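Local coordinates for protein glpG homolog (Haemophilus influenzae, PDB 2NR9) that probably cleaves membrane-spanning substrates within the bacterial inner membrane, as a rhomboid-type serine protease with a serine-histidine catalytic dyad, at residues Leu70-Ile75 with Thr145-Gly150; Gly78-Thr83 with Tyr120-Tyr125; Leu37-Tyr40 with Glu45-Ser48. The protein carries 2 engineered substitutions. All blocks are in the same frame, centred on the assembly; numbering follows the deposited sequence.

Interaction 1 of 3, residues Leu70-Ile75 with Thr145-Gly150; sequences LSWFFI and TMLLVG. With PQE (3,6,12,15,18,21,24-heptaoxahexatriacontan-1-ol), chain F.
Two similar first torsions bring Trp72 and Leu147 together. In each, CG lies anti to its own carbonyl carbon and beside the backbone N, at chi1 -74° in Trp72 and -58° in Leu147. The indole thereby reaches across a wide gap, since even the nearest CA atoms, those of Trp72 and Leu147, are 10.7 Å apart. Leu147 meets the benzo edge of the indole with its CD1 methyl, in the ring plane and 3.5 Å from Trp72 CZ2. The two side chains cross at about a right angle; CD1 takes the edge, while Leu147 CB, off the ring plane, comes within 3.7 Å of Trp72 CH2. Leu148 adds a looser touch, its CD2 being 4.4 Å from Trp72 CZ3.

Trp72 belongs to helix 63-84, the second transmembrane helix of the rhomboid fold, whereas 145-150 falls in the part of the chain predicted as the fifth. The space between these two elements has been proposed as a lateral route for substrate in rhomboids, and a small, wholly apolar contact is consistent with a joint that can part. Phe144 meets the same indole edge-to-face, and Val119 and Leu123 of helix 116-131 pack on it too.

Another side of helix 63-84 carries a bound detergent. Ile75 CD1 lies 3.7 Å from C45 of PQE, and the alkyl chain passes Ser71, with CA 4.0 Å from PQE C49. Farther along the molecule, at its ether portion, Leu70 CB is 4.0 Å from PQE C53. Ser71 OG is hydrogen-bonded to Leu67 O within its own helix.

Interaction 2 of 3, residues Gly78-Thr83 with Tyr120-Tyr125; sequences GMIERT and YAVLGY
Ile80 reaches helix 116-131 with a single methyl group, CD1, which settles between Val122 and Tyr125. Its CG1 branch starts anti to the carbonyl carbon, and chi2 of -177° keeps that branch straight, carrying CD1 as far as it can go from the backbone of helix 63-84. The same methyl lies 3.8 Å from Val122 CG1 and 3.8 Å from Tyr125 CD2, so neither neighbour dominates. Val122 also offers its second branch, with CG2 4.1 Å from Ile80 CD1. Tyr125 has CG anti to its backbone N (chi1 -170°), which turns the ring toward the isoleucine, the two side chains crossing at a slant: CB is 4.1 Å from Ile80 CD1, and CD2 is 4.2 Å from Ile80 CG1. The helices are close here, with 7.8 Å between the CA atoms of Ile80 and Val122.

Leu92 of helix 86-108 touches both Ile80 and Tyr125, so three transmembrane helices of the rhomboid bundle converge on this point. Near the end of helix 63-84, the Thr83 hydroxyl turns back on its own helix, OG1 donating to Met79 O at 2.7 Å from 27° outside the carbonyl plane.

The contact itself is purely apolar and fully buried, while the tyrosine hydroxyl is satisfied beyond it by Asp183 OD2. Between these two segments the helices are held by apolar packing, with no polar bond linking them, and Tyr125 links that packing to a polar site on helix 166-191.

Interaction 3 of 3, residues Leu37-Tyr40 with Glu45-Ser48; sequences LMHY and EQDS
His39 and Gln46 face each other across a turn of the long segment joining the first and second transmembrane helices, the L1 loop of rhomboid proteases, predicted to be periplasmic. His39 is the residue at which the chain leaves the helical conformation of helix 31-38.

The direct contact is polar and edge-on. Gln46 OE1 lies 3.3 Å from His39 CE1, near the ring plane, so the amide oxygen meets a ring C-H edge, which is probably mildly favourable. The side chains cross at about a right angle, and the ring and amide planes stand 54° apart, which rules out stacking.

Surrounding contacts place the turn in the loop. His39 O is bonded to Arg52 NH1, and the Tyr40 ring meets Tyr53 edge-to-face. One bound lipid-like PA6 molecule touches Leu37 and Met38, and another touches Tyr40 and Asp47.

Hydrogen bonding explains how both groups are held. His39 has CG between the backbone N and the carbonyl carbon (chi1 69°), a conformation that turns ND1 toward the carbonyl oxygen of the next residue. From there ND1 donates to Tyr40 O at 2.6 Å; the bond is nearly straight (169°) and in the ring plane, although it approaches the oxygen from well above the carbonyl plane. This bond fixes the ring's rotation and puts a proton on ND1. Gln46, extended beyond CG, accepts from Ala42 N through OE1, so its amide is tied to the intervening turn.

A water completes the link between the two side chains. It lies in the imidazole plane, 3.0 Å from His39 NE2, and accepts a hydrogen bond from Gln46 NE2 at 2.8 Å.

Interactions 1 and 2 belong to one packed region: both use helix 63-84, their centres are 11 Å apart, and they touch through Leu123, whose CD2 is 3.6 Å from Trp72 CE3. Interaction 2 is the core member, with all its touching residues buried between helices. Interaction 1 is only partly buried, its leucines lying toward the surface of the membrane domain. Interaction 3, its centre 30 and 28 Å from those of interactions 1 and 2, is also buried locally, in two of its three touching residues, but lies about 20 Å beyond the chain's centre. The chemistry follows place: aliphatic and aromatic packing within the helix bundle, but amide, imidazole and water in the loop.

Interaction 1 of 3, residues Leu70-Ile75 with Thr145-Gly150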
loop_
_atom_site.group_PDB
_atom_site.type_symbol
_atom_site.label_atom_id
_atom_site.label_comp_id
_atom_site.label_asym_id
_atom_site.label_seq_id
_atom_site.Cartn_x
_atom_site.Cartn_y
_atom_site.Cartn_z
ATOM N N LEU A 70 -0.870 7.776 -4.704
ATOM C CA LEU A 70 -0.507 8.716 -3.637
ATOM C C LEU A 70 -1.694 9.390 -2.957
ATOM O O LEU A 70 -1.633 9.690 -1.765
ATOM C CB LEU A 70 0.504 9.761 -4.124
ATOM C CG LEU A 70 1.924 9.228 -4.329
ATOM C CD1 LEU A 70 2.928 10.369 -4.404
ATOM C CD2 LEU A 70 2.289 8.295 -3.191
ATOM N N SER A 71 -2.739 9.699 -3.725
ATOM C CA SER A 71 -3.951 10.300 -3.157
ATOM C C SER A 71 -4.536 9.370 -2.098
ATOM O O SER A 71 -4.736 9.764 -0.951
ATOM C CB SER A 71 -5.000 10.548 -4.244
ATOM O OG SER A 71 -4.509 11.407 -5.261
ATOM N N TRP A 72 -4.823 8.136 -2.505
ATOM C CA TRP A 72 -5.394 7.137 -1.614
ATOM C C TRP A 72 -4.474 6.784 -0.441
ATOM O O TRP A 72 -4.939 6.642 0.689
ATOM C CB TRP A 72 -5.790 5.884 -2.398
ATOM C CG TRP A 72 -7.025 6.066 -3.229
ATOM C CD1 TRP A 72 -7.115 6.686 -4.443
ATOM C CD2 TRP A 72 -8.346 5.622 -2.906
ATOM N NE1 TRP A 72 -8.415 6.660 -4.891
ATOM C CE2 TRP A 72 -9.189 6.007 -3.968
ATOM C CE3 TRP A 72 -8.900 4.933 -1.822
ATOM C CZ2 TRP A 72 -10.556 5.734 -3.974
ATOM C CZ3 TRP A 72 -10.256 4.657 -1.832
ATOM C CH2 TRP A 72 -11.069 5.054 -2.902
ATOM N N PHE A 73 -3.176 6.647 -0.705
ATOM C CA PHE A 73 -2.217 6.344 0.370
ATOM C C PHE A 73 -2.061 7.509 1.345
ATOM O O PHE A 73 -1.930 7.301 2.548
ATOM C CB PHE A 73 -0.841 5.948 -0.187
ATOM C CG PHE A 73 0.187 5.623 0.892
ATOM C CD1 PHE A 73 0.182 4.391 1.525
ATOM C CD2 PHE A 73 1.147 6.557 1.267
ATOM C CE1 PHE A 73 1.118 4.090 2.507
ATOM C CE2 PHE A 73 2.081 6.266 2.255
ATOM C CZ PHE A 73 2.072 5.031 2.867
ATOM N N PHE A 74 -2.064 8.736 0.829
ATOM C CA PHE A 74 -1.887 9.885 1.696
ATOM C C PHE A 74 -3.062 10.004 2.661
ATOM O O PHE A 74 -2.874 10.144 3.869
ATOM C CB PHE A 74 -1.709 11.173 0.888
ATOM C CG PHE A 74 -1.301 12.357 1.720
ATOM C CD1 PHE A 74 0.026 12.542 2.082
ATOM C CD2 PHE A 74 -2.243 13.276 2.152
ATOM C CE1 PHE A 74 0.406 13.623 2.871
ATOM C CE2 PHE A 74 -1.869 14.357 2.936
ATOM C CZ PHE A 74 -0.541 14.531 3.293
ATOM N N ILE A 75 -4.271 9.871 2.125
ATOM C CA ILE A 75 -5.478 9.938 2.927
ATOM C C ILE A 75 -5.605 8.800 3.940
ATOM O O ILE A 75 -5.719 9.047 5.136
ATOM C CB ILE A 75 -6.745 9.960 2.047
ATOM C CG1 ILE A 75 -6.827 11.270 1.260
ATOM C CG2 ILE A 75 -7.990 9.782 2.908
ATOM C CD1 ILE A 75 -8.116 11.422 0.446
ATOM N N THR A 145 -15.752 4.987 -0.254
ATOM C CA THR A 145 -16.404 3.778 0.235
ATOM C C THR A 145 -16.933 2.995 -0.963
ATOM O O THR A 145 -16.919 1.763 -0.973
ATOM C CB THR A 145 -17.582 4.108 1.175
ATOM O OG1 THR A 145 -17.126 4.937 2.249
ATOM C CG2 THR A 145 -18.187 2.833 1.743
ATOM N N MET A 146 -17.401 3.730 -1.970
ATOM C CA MET A 146 -17.905 3.137 -3.205
ATOM C C MET A 146 -16.764 2.551 -4.023
ATOM O O MET A 146 -16.779 1.371 -4.370
ATOM C CB MET A 146 -18.642 4.190 -4.040
ATOM C CG MET A 146 -20.007 4.580 -3.506
ATOM S SD MET A 146 -21.222 3.262 -3.705
ATOM C CE MET A 146 -22.686 4.050 -3.037
ATOM N N LEU A 147 -15.783 3.390 -4.339
ATOM C CA LEU A 147 -14.633 2.967 -5.124
ATOM C C LEU A 147 -13.919 1.789 -4.467
ATOM O O LEU A 147 -12.695 1.674 -4.526
ATOM C CB LEU A 147 -13.669 4.135 -5.340
ATOM C CG LEU A 147 -14.272 5.362 -6.033
ATOM C CD1 LEU A 147 -13.252 6.484 -6.145
ATOM C CD2 LEU A 147 -14.823 4.994 -7.403
ATOM N N LEU A 148 -14.701 0.934 -3.811
ATOM C CA LEU A 148 -14.184 -0.272 -3.175
ATOM C C LEU A 148 -14.930 -1.483 -3.721
ATOM O O LEU A 148 -14.395 -2.590 -3.768
ATOM C CB LEU A 148 -14.339 -0.192 -1.655
ATOM C CG LEU A 148 -13.528 0.893 -0.945
ATOM C CD1 LEU A 148 -13.869 0.939 0.536
ATOM C CD2 LEU A 148 -12.036 0.669 -1.150
ATOM N N VAL A 149 -16.177 -1.260 -4.126
ATOM C CA VAL A 149 -16.992 -2.305 -4.726
ATOM C C VAL A 149 -16.819 -2.255 -6.237
ATOM O O VAL A 149 -16.627 -3.282 -6.888
ATOM C CB VAL A 149 -18.482 -2.121 -4.385
ATOM C CG1 VAL A 149 -19.323 -3.146 -5.124
ATOM C CG2 VAL A 149 -18.700 -2.220 -2.883
ATOM N N GLY A 150 -16.869 -1.045 -6.785
ATOM C CA GLY A 150 -16.684 -0.840 -8.214
ATOM C C GLY A 150 -15.213 -0.805 -8.577
ATOM O O GLY A 150 -14.840 -0.366 -9.664
HETATM O O47 PQE F . 4.828 13.674 -18.275
HETATM C C68 PQE F . 3.895 12.727 -18.819
HETATM C C52 PQE F . 4.221 11.328 -18.300
HETATM O O70 PQE F . 3.272 10.394 -18.816
HETATM C C55 PQE F . 2.204 10.152 -17.898
HETATM C C58 PQE F . 1.061 9.441 -18.615
HETATM O O71 PQE F . -0.142 9.582 -17.859
HETATM C C61 PQE F . -1.115 10.368 -18.549
HETATM C C62 PQE F . -0.418 11.479 -19.327
HETATM C C63 PQE F . -1.145 12.810 -19.171
HETATM C C66 PQE F . -1.739 12.959 -17.775
HETATM C C67 PQE F . -0.831 13.789 -16.875
HETATM O O72 PQE F . -1.373 13.818 -15.554
HETATM C C65 PQE F . -0.564 14.593 -14.668
HETATM C C64 PQE F . -1.119 14.512 -13.248
HETATM O O73 PQE F . -0.186 15.087 -12.330
HETATM C C60 PQE F . 1.100 14.471 -12.412
HETATM C C59 PQE F . 1.658 14.263 -11.008
HETATM O O74 PQE F . 3.010 13.809 -11.088
HETATM C C57 PQE F . 3.431 13.162 -9.886
HETATM C C56 PQE F . 2.900 13.920 -8.672
HETATM O O75 PQE F . 1.923 13.132 -7.989
HETATM C C54 PQE F . 0.976 13.950 -7.300
HETATM C C53 PQE F . 0.207 13.108 -6.287
HETATM O O76 PQE F . 0.122 13.808 -5.046
HETATM C C51 PQE F . -1.180 13.704 -4.466
HETATM C C50 PQE F . -1.168 14.269 -3.046
HETATM C C49 PQE F . -2.412 13.836 -2.274
HETATM C C48 PQE F . -3.170 15.035 -1.716
HETATM C C47 PQE F . -4.454 14.592 -1.023
HETATM C C46 PQE F . -5.684 15.155 -1.730
HETATM C C45 PQE F . -6.938 14.367 -1.367
HETATM C C44 PQE F . -8.111 14.745 -2.269
HETATM C C43 PQE F . -9.406 14.082 -1.803
HETATM C C42 PQE F . -10.524 15.107 -1.630
HETATM C C41 PQE F . -11.866 14.552 -2.096
HETATM C C40 PQE F . -12.616 15.566 -2.938
#

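Interaction 2 of 3, residues Gly78-Thr83 with Tyr120-Tyr125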
loop_
_atom_site.group_PDB
_atom_site.type_symbol
_atom_site.label_atom_id
_atom_site.label_comp_id
_atom_site.label_asym_id
_atom_site.label_seq_id
_atom_site.Cartn_x
_atom_site.Cartn_y
_atom_site.Cartn_z
ATOM N N GLY A 78 -2.446 7.976 6.060
ATOM C CA GLY A 78 -2.444 9.028 7.078
ATOM C C GLY A 78 -3.390 8.712 8.224
ATOM O O GLY A 78 -3.030 8.868 9.391
ATOM N N MET A 79 -4.614 8.291 7.898
ATOM C CA MET A 79 -5.567 7.880 8.934
ATOM C C MET A 79 -4.933 6.853 9.854
ATOM O O MET A 79 -5.046 6.953 11.073
ATOM C CB MET A 79 -6.830 7.274 8.324
ATOM C CG MET A 79 -7.756 8.259 7.665
ATOM S SD MET A 79 -9.314 7.464 7.229
ATOM C CE MET A 79 -10.101 8.776 6.282
ATOM N N ILE A 80 -4.323 5.828 9.261
ATOM C CA ILE A 80 -3.672 4.766 10.033
ATOM C C ILE A 80 -2.581 5.328 10.931
ATOM O O ILE A 80 -2.532 5.032 12.124
ATOM C CB ILE A 80 -3.064 3.670 9.114
ATOM C CG1 ILE A 80 -4.173 2.907 8.389
ATOM C CG2 ILE A 80 -2.211 2.699 9.927
ATOM C CD1 ILE A 80 -3.664 1.767 7.522
ATOM N N GLU A 81 -1.710 6.150 10.362
ATOM C CA GLU A 81 -0.630 6.732 11.142
ATOM C C GLU A 81 -1.151 7.563 12.315
ATOM O O GLU A 81 -0.695 7.408 13.446
ATOM C CB GLU A 81 0.291 7.575 10.269
ATOM C CG GLU A 81 1.444 8.179 11.041
ATOM C CD GLU A 81 2.587 8.569 10.146
ATOM O OE1 GLU A 81 2.346 8.794 8.946
ATOM O OE2 GLU A 81 3.730 8.649 10.641
ATOM N N ARG A 82 -2.116 8.434 12.042
ATOM C CA ARG A 82 -2.670 9.302 13.079
ATOM C C ARG A 82 -3.516 8.550 14.096
ATOM O O ARG A 82 -3.704 9.013 15.215
ATOM C CB ARG A 82 -3.482 10.440 12.457
ATOM C CG ARG A 82 -2.639 11.534 11.830
ATOM C CD ARG A 82 -3.502 12.674 11.280
ATOM N NE ARG A 82 -4.195 12.308 10.044
ATOM C CZ ARG A 82 -5.455 11.889 9.979
ATOM N NH1 ARG A 82 -6.186 11.797 11.084
ATOM N NH2 ARG A 82 -5.993 11.582 8.806
ATOM N N THR A 83 -3.988 7.368 13.725
ATOM C CA THR A 83 -4.856 6.606 14.607
ATOM C C THR A 83 -4.147 5.484 15.384
ATOM O O THR A 83 -4.403 5.298 16.579
ATOM C CB THR A 83 -6.078 6.062 13.853
ATOM O OG1 THR A 83 -6.725 7.137 13.160
ATOM C CG2 THR A 83 -7.058 5.421 14.814
ATOM N N TYR A 120 -4.118 -1.120 -1.213
ATOM C CA TYR A 120 -5.139 -2.103 -0.878
ATOM C C TYR A 120 -4.981 -2.693 0.517
ATOM O O TYR A 120 -5.968 -2.905 1.221
ATOM C CB TYR A 120 -5.237 -3.185 -1.952
ATOM C CG TYR A 120 -6.003 -2.707 -3.154
ATOM C CD1 TYR A 120 -5.359 -2.059 -4.198
ATOM C CD2 TYR A 120 -7.391 -2.745 -3.168
ATOM C CE1 TYR A 120 -6.072 -1.546 -5.274
ATOM C CE2 TYR A 120 -8.114 -2.237 -4.239
ATOM C CZ TYR A 120 -7.446 -1.635 -5.287
ATOM O OH TYR A 120 -8.154 -1.135 -6.356
ATOM N N ALA A 121 -3.743 -2.947 0.926
ATOM C CA ALA A 121 -3.500 -3.413 2.284
ATOM C C ALA A 121 -3.981 -2.328 3.250
ATOM O O ALA A 121 -4.681 -2.609 4.223
ATOM C CB ALA A 121 -2.024 -3.691 2.493
ATOM N N VAL A 122 -3.604 -1.084 2.966
ATOM C CA VAL A 122 -4.032 0.048 3.780
ATOM C C VAL A 122 -5.563 0.192 3.791
ATOM O O VAL A 122 -6.165 0.360 4.856
ATOM C CB VAL A 122 -3.350 1.371 3.329
ATOM C CG1 VAL A 122 -4.139 2.584 3.809
ATOM C CG2 VAL A 122 -1.898 1.418 3.825
ATOM N N LEU A 123 -6.188 0.109 2.611
ATOM C CA LEU A 123 -7.657 0.184 2.516
ATOM C C LEU A 123 -8.297 -0.999 3.237
ATOM O O LEU A 123 -9.324 -0.856 3.900
ATOM C CB LEU A 123 -8.123 0.206 1.054
ATOM C CG LEU A 123 -7.654 1.365 0.172
ATOM C CD1 LEU A 123 -8.326 1.300 -1.200
ATOM C CD2 LEU A 123 -7.952 2.692 0.847
ATOM N N GLY A 124 -7.696 -2.173 3.089
ATOM C CA GLY A 124 -8.194 -3.365 3.759
ATOM C C GLY A 124 -8.136 -3.226 5.274
ATOM O O GLY A 124 -9.063 -3.616 5.979
ATOM N N TYR A 125 -7.027 -2.681 5.771
ATOM C CA TYR A 125 -6.837 -2.490 7.206
ATOM C C TYR A 125 -7.877 -1.535 7.786
ATOM O O TYR A 125 -8.539 -1.847 8.771
ATOM C CB TYR A 125 -5.440 -1.951 7.489
ATOM C CG TYR A 125 -5.081 -1.953 8.950
ATOM C CD1 TYR A 125 -4.496 -3.063 9.530
ATOM C CD2 TYR A 125 -5.347 -0.854 9.755
ATOM C CE1 TYR A 125 -4.172 -3.080 10.865
ATOM C CE2 TYR A 125 -5.024 -0.862 11.099
ATOM C CZ TYR A 125 -4.435 -1.978 11.645
ATOM O OH TYR A 125 -4.113 -2.000 12.979
#

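Interaction 3 of 3, residues Leu37-Tyr40 with Glu45-Ser48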
loop_
_atom_site.group_PDB
_atom_site.type_symbol
_atom_site.label_atom_id
_atom_site.label_comp_id
_atom_site.label_asym_id
_atom_site.label_seq_id
_atom_site.Cartn_x
_atom_site.Cartn_y
_atom_site.Cartn_z
ATOM N N LEU A 37 17.587 -0.981 -10.414
ATOM C CA LEU A 37 17.952 -1.058 -9.007
ATOM C C LEU A 37 16.752 -1.366 -8.112
ATOM O O LEU A 37 16.900 -1.972 -7.052
ATOM C CB LEU A 37 18.576 0.272 -8.563
ATOM C CG LEU A 37 19.146 0.369 -7.143
ATOM C CD1 LEU A 37 19.558 1.804 -6.838
ATOM C CD2 LEU A 37 18.142 -0.114 -6.120
ATOM N N MET A 38 15.559 -1.012 -8.580
ATOM C CA MET A 38 14.360 -1.048 -7.734
ATOM C C MET A 38 13.416 -2.236 -7.923
ATOM O O MET A 38 12.606 -2.522 -7.047
ATOM C CB MET A 38 13.585 0.257 -7.910
ATOM C CG MET A 38 14.450 1.489 -7.754
ATOM S SD MET A 38 14.564 2.077 -6.062
ATOM C CE MET A 38 13.126 3.156 -6.028
ATOM N N HIS A 39 13.509 -2.923 -9.055
ATOM C CA HIS A 39 12.579 -4.015 -9.326
ATOM C C HIS A 39 12.736 -5.208 -8.397
ATOM O O HIS A 39 13.808 -5.437 -7.828
ATOM C CB HIS A 39 12.638 -4.461 -10.792
ATOM C CG HIS A 39 13.916 -5.137 -11.172
ATOM N ND1 HIS A 39 14.240 -6.407 -10.745
ATOM C CD2 HIS A 39 14.903 -4.761 -12.019
ATOM C CE1 HIS A 39 15.405 -6.758 -11.259
ATOM N NE2 HIS A 39 15.822 -5.781 -12.046
ATOM N N TYR A 40 11.649 -5.959 -8.238
ATOM C CA TYR A 40 11.651 -7.160 -7.412
ATOM C C TYR A 40 12.726 -8.098 -7.960
ATOM O O TYR A 40 13.009 -8.083 -9.160
ATOM C CB TYR A 40 10.273 -7.835 -7.473
ATOM C CG TYR A 40 10.064 -8.932 -6.449
ATOM C CD1 TYR A 40 9.521 -8.649 -5.199
ATOM C CD2 TYR A 40 10.376 -10.250 -6.744
ATOM C CE1 TYR A 40 9.327 -9.647 -4.260
ATOM C CE2 TYR A 40 10.188 -11.261 -5.808
ATOM C CZ TYR A 40 9.659 -10.953 -4.571
ATOM O OH TYR A 40 9.484 -11.950 -3.640
ATOM N N GLU A 45 20.782 -14.206 -8.091
ATOM C CA GLU A 45 21.806 -13.369 -7.476
ATOM C C GLU A 45 21.206 -12.140 -6.795
ATOM O O GLU A 45 21.837 -11.528 -5.933
ATOM C CB GLU A 45 22.848 -12.946 -8.512
ATOM C CG GLU A 45 23.663 -14.098 -9.080
ATOM C CD GLU A 45 24.708 -13.638 -10.077
ATOM O OE1 GLU A 45 25.685 -14.384 -10.303
ATOM O OE2 GLU A 45 24.568 -12.515 -10.611
ATOM N N GLN A 46 19.981 -11.797 -7.176
ATOM C CA GLN A 46 19.301 -10.641 -6.606
ATOM C C GLN A 46 18.504 -10.986 -5.353
ATOM O O GLN A 46 18.029 -10.092 -4.649
ATOM C CB GLN A 46 18.413 -9.968 -7.652
ATOM C CG GLN A 46 19.206 -9.271 -8.744
ATOM C CD GLN A 46 18.346 -8.812 -9.891
ATOM O OE1 GLN A 46 17.175 -9.176 -9.992
ATOM N NE2 GLN A 46 18.933 -8.033 -10.792
ATOM N N ASP A 47 18.377 -12.281 -5.066
ATOM C CA ASP A 47 17.671 -12.735 -3.868
ATOM C C ASP A 47 18.282 -12.125 -2.613
ATOM O O ASP A 47 17.601 -11.948 -1.604
ATOM C CB ASP A 47 17.714 -14.261 -3.754
ATOM C CG ASP A 47 16.857 -14.951 -4.791
ATOM O OD1 ASP A 47 16.262 -14.253 -5.639
ATOM O OD2 ASP A 47 16.766 -16.197 -4.746
ATOM N N SER A 48 19.573 -11.815 -2.680
ATOM C CA SER A 48 20.288 -11.259 -1.537
ATOM C C SER A 48 20.140 -9.742 -1.462
ATOM O O SER A 48 20.416 -9.132 -0.424
ATOM C CB SER A 48 21.768 -11.636 -1.598
ATOM O OG SER A 48 22.398 -11.037 -2.718
HETATM O O HOH W 1 18.381 -6.821 -13.200
#